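Local coordinates for cytolethal distending toxin protein B (Haemophilus ducreyi, PDB 1SR4), which is the DNase I-like subunit of a bacterial genotoxin and probably damages host-cell DNA, disturbing the cell cycle, at residues P193-T205 with Y217-A231. Sequence-based numbering, arbitrary orientation.
Sequences PAVSENTIIIAPT and YAILHDAHLPRREQA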
loop_
_atom_site.group_PDB
_atom_site.type_symbol
_atom_site.label_atom_id
_atom_site.label_comp_id
_atom_site.label_asym_id
_atom_site.label_seq_id
_atom_site.Cartn_x
_atom_site.Cartn_y
_atom_site.Cartn_z
ATOM N N PRO B 193 -19.243 28.154 -11.831
ATOM C CA PRO B 193 -18.134 29.110 -11.785
ATOM C C PRO B 193 -17.520 29.370 -10.417
ATOM O O PRO B 193 -16.306 29.322 -10.275
ATOM C CB PRO B 193 -18.738 30.371 -12.409
ATOM C CG PRO B 193 -19.735 29.804 -13.390
ATOM C CD PRO B 193 -20.392 28.723 -12.557
ATOM N N ALA B 194 -18.336 29.642 -9.407
ATOM C CA ALA B 194 -17.783 29.922 -8.087
ATOM C C ALA B 194 -17.028 28.730 -7.488
ATOM O O ALA B 194 -16.016 28.896 -6.808
ATOM C CB ALA B 194 -18.889 30.379 -7.133
ATOM N N VAL B 195 -17.519 27.529 -7.744
ATOM C CA VAL B 195 -16.873 26.335 -7.222
ATOM C C VAL B 195 -15.567 26.112 -7.969
ATOM O O VAL B 195 -14.499 25.923 -7.366
ATOM C CB VAL B 195 -17.774 25.098 -7.405
ATOM C CG1 VAL B 195 -17.030 23.845 -6.961
ATOM C CG2 VAL B 195 -19.050 25.270 -6.604
ATOM N N SER B 196 -15.678 26.143 -9.290
ATOM C CA SER B 196 -14.560 25.944 -10.194
ATOM C C SER B 196 -13.413 26.913 -9.915
ATOM O O SER B 196 -12.241 26.534 -9.939
ATOM C CB SER B 196 -15.060 26.118 -11.631
ATOM O OG SER B 196 -14.035 25.925 -12.591
ATOM N N GLU B 197 -13.745 28.164 -9.633
ATOM C CA GLU B 197 -12.712 29.158 -9.378
ATOM C C GLU B 197 -12.130 29.088 -7.965
ATOM O O GLU B 197 -11.058 29.617 -7.697
ATOM C CB GLU B 197 -13.262 30.559 -9.670
ATOM C CG GLU B 197 -13.766 30.703 -11.112
ATOM C CD GLU B 197 -14.128 32.133 -11.486
ATOM O OE1 GLU B 197 -14.292 32.967 -10.562
ATOM O OE2 GLU B 197 -14.256 32.409 -12.704
ATOM N N ASN B 198 -12.823 28.419 -7.058
ATOM C CA ASN B 198 -12.315 28.320 -5.694
ATOM C C ASN B 198 -11.712 26.959 -5.374
ATOM O O ASN B 198 -11.408 26.671 -4.220
ATOM C CB ASN B 198 -13.431 28.646 -4.706
ATOM C CG ASN B 198 -13.716 30.130 -4.629
ATOM O OD1 ASN B 198 -12.872 30.906 -4.188
ATOM N ND2 ASN B 198 -14.904 30.534 -5.060
ATOM N N THR B 199 -11.532 26.122 -6.391
ATOM C CA THR B 199 -10.962 24.791 -6.166
ATOM C C THR B 199 -9.885 24.436 -7.164
ATOM O O THR B 199 -9.759 25.061 -8.215
ATOM C CB THR B 199 -12.025 23.683 -6.279
ATOM O OG1 THR B 199 -12.615 23.738 -7.586
ATOM C CG2 THR B 199 -13.091 23.847 -5.209
ATOM N N ILE B 200 -9.111 23.409 -6.836
ATOM C CA ILE B 200 -8.069 22.964 -7.733
ATOM C C ILE B 200 -7.987 21.445 -7.630
ATOM O O ILE B 200 -7.957 20.892 -6.531
ATOM C CB ILE B 200 -6.712 23.651 -7.379
ATOM C CG1 ILE B 200 -5.685 23.418 -8.492
ATOM C CG2 ILE B 200 -6.240 23.209 -6.000
ATOM C CD1 ILE B 200 -5.010 22.126 -8.446
ATOM N N ILE B 201 -7.994 20.784 -8.786
ATOM C CA ILE B 201 -7.904 19.329 -8.843
ATOM C C ILE B 201 -6.423 18.951 -8.799
ATOM O O ILE B 201 -5.633 19.471 -9.584
ATOM C CB ILE B 201 -8.480 18.765 -10.168
ATOM C CG1 ILE B 201 -9.981 19.072 -10.300
ATOM C CG2 ILE B 201 -8.242 17.256 -10.232
ATOM C CD1 ILE B 201 -10.818 18.364 -9.330
ATOM N N ILE B 202 -6.051 18.063 -7.877
ATOM C CA ILE B 202 -4.667 17.600 -7.767
ATOM C C ILE B 202 -4.705 16.100 -8.038
ATOM O O ILE B 202 -5.297 15.334 -7.259
ATOM C CB ILE B 202 -4.062 17.855 -6.347
ATOM C CG1 ILE B 202 -3.905 19.361 -6.085
ATOM C CG2 ILE B 202 -2.659 17.278 -6.267
ATOM C CD1 ILE B 202 -5.165 20.048 -5.690
ATOM N N ALA B 203 -4.061 15.681 -9.128
ATOM C CA ALA B 203 -4.073 14.271 -9.524
ATOM C C ALA B 203 -2.797 13.750 -10.180
ATOM O O ALA B 203 -2.044 14.504 -10.778
ATOM C CB ALA B 203 -5.260 14.029 -10.481
ATOM N N PRO B 204 -2.541 12.440 -10.072
ATOM C CA PRO B 204 -1.330 11.890 -10.704
ATOM C C PRO B 204 -1.564 11.922 -12.208
ATOM O O PRO B 204 -2.682 12.154 -12.652
ATOM C CB PRO B 204 -1.298 10.430 -10.245
ATOM C CG PRO B 204 -2.342 10.326 -9.138
ATOM C CD PRO B 204 -3.362 11.386 -9.446
ATOM N N THR B 205 -0.510 11.695 -12.986
ATOM C CA THR B 205 -0.635 11.600 -14.439
ATOM C C THR B 205 -0.374 10.124 -14.763
ATOM O O THR B 205 -0.360 9.723 -15.925
ATOM C CB THR B 205 0.408 12.451 -15.200
ATOM O OG1 THR B 205 1.721 12.102 -14.751
ATOM C CG2 THR B 205 0.151 13.943 -14.988
ATOM N N TYR B 217 -7.956 10.670 -6.939
ATOM C CA TYR B 217 -7.212 11.899 -6.764
ATOM C C TYR B 217 -7.932 12.806 -5.783
ATOM O O TYR B 217 -8.750 12.346 -4.982
ATOM C CB TYR B 217 -6.990 12.594 -8.123
ATOM C CG TYR B 217 -8.224 12.692 -9.003
ATOM C CD1 TYR B 217 -9.046 13.820 -8.973
ATOM C CD2 TYR B 217 -8.561 11.657 -9.884
ATOM C CE1 TYR B 217 -10.181 13.919 -9.806
ATOM C CE2 TYR B 217 -9.687 11.741 -10.715
ATOM C CZ TYR B 217 -10.492 12.871 -10.667
ATOM O OH TYR B 217 -11.621 12.940 -11.455
ATOM N N ALA B 218 -7.616 14.088 -5.824
ATOM C CA ALA B 218 -8.241 15.016 -4.898
ATOM C C ALA B 218 -8.642 16.344 -5.525
ATOM O O ALA B 218 -8.188 16.704 -6.615
ATOM C CB ALA B 218 -7.287 15.274 -3.722
ATOM N N ILE B 219 -9.524 17.055 -4.834
ATOM C CA ILE B 219 -9.918 18.390 -5.238
ATOM C C ILE B 219 -9.914 19.173 -3.929
ATOM O O ILE B 219 -10.424 18.700 -2.901
ATOM C CB ILE B 219 -11.309 18.454 -5.924
ATOM C CG1 ILE B 219 -11.587 19.910 -6.322
ATOM C CG2 ILE B 219 -12.399 17.927 -5.003
ATOM C CD1 ILE B 219 -12.665 20.076 -7.395
ATOM N N LEU B 220 -9.320 20.357 -3.933
ATOM C CA LEU B 220 -9.273 21.097 -2.678
ATOM C C LEU B 220 -9.531 22.583 -2.768
ATOM O O LEU B 220 -9.488 23.170 -3.840
ATOM C CB LEU B 220 -7.921 20.873 -2.006
ATOM C CG LEU B 220 -6.665 21.347 -2.731
ATOM C CD1 LEU B 220 -6.426 22.831 -2.459
ATOM C CD2 LEU B 220 -5.469 20.545 -2.215
ATOM N N HIS B 221 -9.829 23.172 -1.619
ATOM C CA HIS B 221 -10.038 24.606 -1.524
ATOM C C HIS B 221 -9.084 25.061 -0.425
ATOM O O HIS B 221 -9.197 24.626 0.723
ATOM C CB HIS B 221 -11.475 24.955 -1.117
ATOM C CG HIS B 221 -11.634 26.386 -0.699
ATOM N ND1 HIS B 221 -11.415 27.440 -1.562
ATOM C CD2 HIS B 221 -11.896 26.941 0.509
ATOM C CE1 HIS B 221 -11.529 28.579 -0.904
ATOM N NE2 HIS B 221 -11.821 28.305 0.354
ATOM N N ASP B 222 -8.115 25.899 -0.780
ATOM C CA ASP B 222 -7.176 26.408 0.212
ATOM C C ASP B 222 -7.631 27.810 0.594
ATOM O O ASP B 222 -7.515 28.735 -0.202
ATOM C CB ASP B 222 -5.765 26.481 -0.357
ATOM C CG ASP B 222 -4.757 26.978 0.664
ATOM O OD1 ASP B 222 -5.158 27.628 1.654
ATOM O OD2 ASP B 222 -3.555 26.730 0.475
ATOM N N ALA B 223 -8.146 27.962 1.806
ATOM C CA ALA B 223 -8.631 29.260 2.269
ATOM C C ALA B 223 -7.574 30.365 2.215
ATOM O O ALA B 223 -7.918 31.547 2.246
ATOM C CB ALA B 223 -9.170 29.135 3.689
ATOM N N HIS B 224 -6.296 29.984 2.153
ATOM C CA HIS B 224 -5.205 30.958 2.097
ATOM C C HIS B 224 -5.033 31.540 0.710
ATOM O O HIS B 224 -4.282 32.487 0.522
ATOM C CB HIS B 224 -3.863 30.329 2.479
ATOM C CG HIS B 224 -3.791 29.850 3.889
ATOM N ND1 HIS B 224 -4.270 28.618 4.282
ATOM C CD2 HIS B 224 -3.280 30.426 4.998
ATOM C CE1 HIS B 224 -4.051 28.458 5.574
ATOM N NE2 HIS B 224 -3.453 29.541 6.032
ATOM N N LEU B 225 -5.705 30.965 -0.275
ATOM C CA LEU B 225 -5.548 31.460 -1.630
ATOM C C LEU B 225 -6.832 32.085 -2.158
ATOM O O LEU B 225 -7.929 31.615 -1.871
ATOM C CB LEU B 225 -5.067 30.325 -2.544
ATOM C CG LEU B 225 -3.724 29.653 -2.184
ATOM C CD1 LEU B 225 -3.441 28.513 -3.166
ATOM C CD2 LEU B 225 -2.584 30.677 -2.228
ATOM N N PRO B 226 -6.710 33.167 -2.933
ATOM C CA PRO B 226 -7.910 33.815 -3.464
ATOM C C PRO B 226 -8.517 33.070 -4.651
ATOM O O PRO B 226 -7.899 32.165 -5.225
ATOM C CB PRO B 226 -7.409 35.212 -3.868
ATOM C CG PRO B 226 -6.087 35.368 -3.117
ATOM C CD PRO B 226 -5.517 33.985 -3.196
ATOM N N ARG B 227 -9.733 33.466 -5.011
ATOM C CA ARG B 227 -10.425 32.878 -6.143
ATOM C C ARG B 227 -9.510 32.965 -7.358
ATOM O O ARG B 227 -8.760 33.930 -7.508
ATOM C CB ARG B 227 -11.729 33.633 -6.431
ATOM C CG ARG B 227 -12.452 33.146 -7.685
ATOM C CD ARG B 227 -13.808 33.811 -7.877
ATOM N NE ARG B 227 -14.656 33.666 -6.697
ATOM C CZ ARG B 227 -15.983 33.578 -6.730
ATOM N NH1 ARG B 227 -16.667 33.451 -5.600
ATOM N NH2 ARG B 227 -16.625 33.602 -7.893
ATOM N N ARG B 228 -9.566 31.940 -8.206
ATOM C CA ARG B 228 -8.779 31.869 -9.427
ATOM C C ARG B 228 -7.280 31.697 -9.196
ATOM O O ARG B 228 -6.514 31.610 -10.151
ATOM C CB ARG B 228 -9.045 33.121 -10.280
ATOM C CG ARG B 228 -10.506 33.246 -10.734
ATOM C CD ARG B 228 -10.941 34.693 -10.931
ATOM N NE ARG B 228 -10.170 35.385 -11.961
ATOM C CZ ARG B 228 -10.118 35.013 -13.238
ATOM N NH1 ARG B 228 -10.796 33.945 -13.645
ATOM N NH2 ARG B 228 -9.394 35.714 -14.112
ATOM N N GLU B 229 -6.863 31.622 -7.936
ATOM C CA GLU B 229 -5.440 31.479 -7.624
ATOM C C GLU B 229 -5.092 30.164 -6.913
ATOM O O GLU B 229 -3.979 30.004 -6.404
ATOM C CB GLU B 229 -4.996 32.656 -6.753
ATOM C CG GLU B 229 -5.343 34.017 -7.341
ATOM C CD GLU B 229 -4.245 34.572 -8.226
ATOM O OE1 GLU B 229 -3.443 33.766 -8.738
ATOM O OE2 GLU B 229 -4.188 35.812 -8.414
ATOM N N GLN B 230 -6.031 29.224 -6.881
ATOM C CA GLN B 230 -5.800 27.941 -6.208
ATOM C C GLN B 230 -4.640 27.131 -6.817
ATOM O O GLN B 230 -4.013 26.310 -6.138
ATOM C CB GLN B 230 -7.086 27.124 -6.233
ATOM C CG GLN B 230 -8.257 27.784 -5.490
ATOM C CD GLN B 230 -8.074 27.754 -3.992
ATOM O OE1 GLN B 230 -7.674 26.737 -3.435
ATOM N NE2 GLN B 230 -8.359 28.864 -3.332
ATOM N N ALA B 231 -4.335 27.376 -8.088
ATOM C CA ALA B 231 -3.252 26.649 -8.736
ATOM C C ALA B 231 -1.893 26.979 -8.100
ATOM O O ALA B 231 -0.880 26.392 -8.458
ATOM C CB ALA B 231 -3.235 26.945 -10.231
HETATM O O HOH W 1 -8.574 28.805 -8.834
#
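Ile-200 and Ile-202 pair with Leu-220 and Ala-218 in antiparallel fashion, each couple closing two backbone hydrogen bonds; Ile-202 N reaches Ala-218 O at 2.8 Å. Beta-branched isoleucines suit the extended chain. On one face of the ladder Ile-200 and Leu-220 run side by side, CG2 to CD1 3.6 Å apart, and Ile-202 lays its CD1 across the other leucine methyl, CD2. On the opposite face, chi1 of -63° sets Ile-201 CG1 beside the backbone N and leaves CG2 anti to it, meeting Tyr-217 CD1 obliquely at 3.7 Å; the small Ala-203 packs its CB tightly on Tyr-217 CB. Within this chain, strand 200-202 forms the edge of one sheet of the DNase I-like sandwich, with 217-221 between it and strand 171-175. Past the last strand pair, the His-221 ring brings an N-H donor: ND1 donates in the ring plane to Asn-198 O, 2.8 Å away. Beyond it, Arg-228 N gives a nearly straight bond (170°) to Glu-197 O, which a water also joins to Gln-230 N. Long, flexible arginines suit this exposed margin: Arg-227 packs a guanidinium face over Asn-198 ND2, which donates instead to Ala-194 O at 2.6 Å, and Arg-228 makes a long salt bridge from NH1 to Glu-197 OE2. In the second shell, Gln-230 packs its CG against the Asn-198 carbonyl; its amide can both accept (OE1 from Asp-222 N) and donate (NE2 to Asp-222 O), as a backbone clasp requires. Leu-185 and Leu-189 of helix 182-189 touch Ile-201 and Ile-219, and Arg-180 O holds the Tyr-217 hydroxyl.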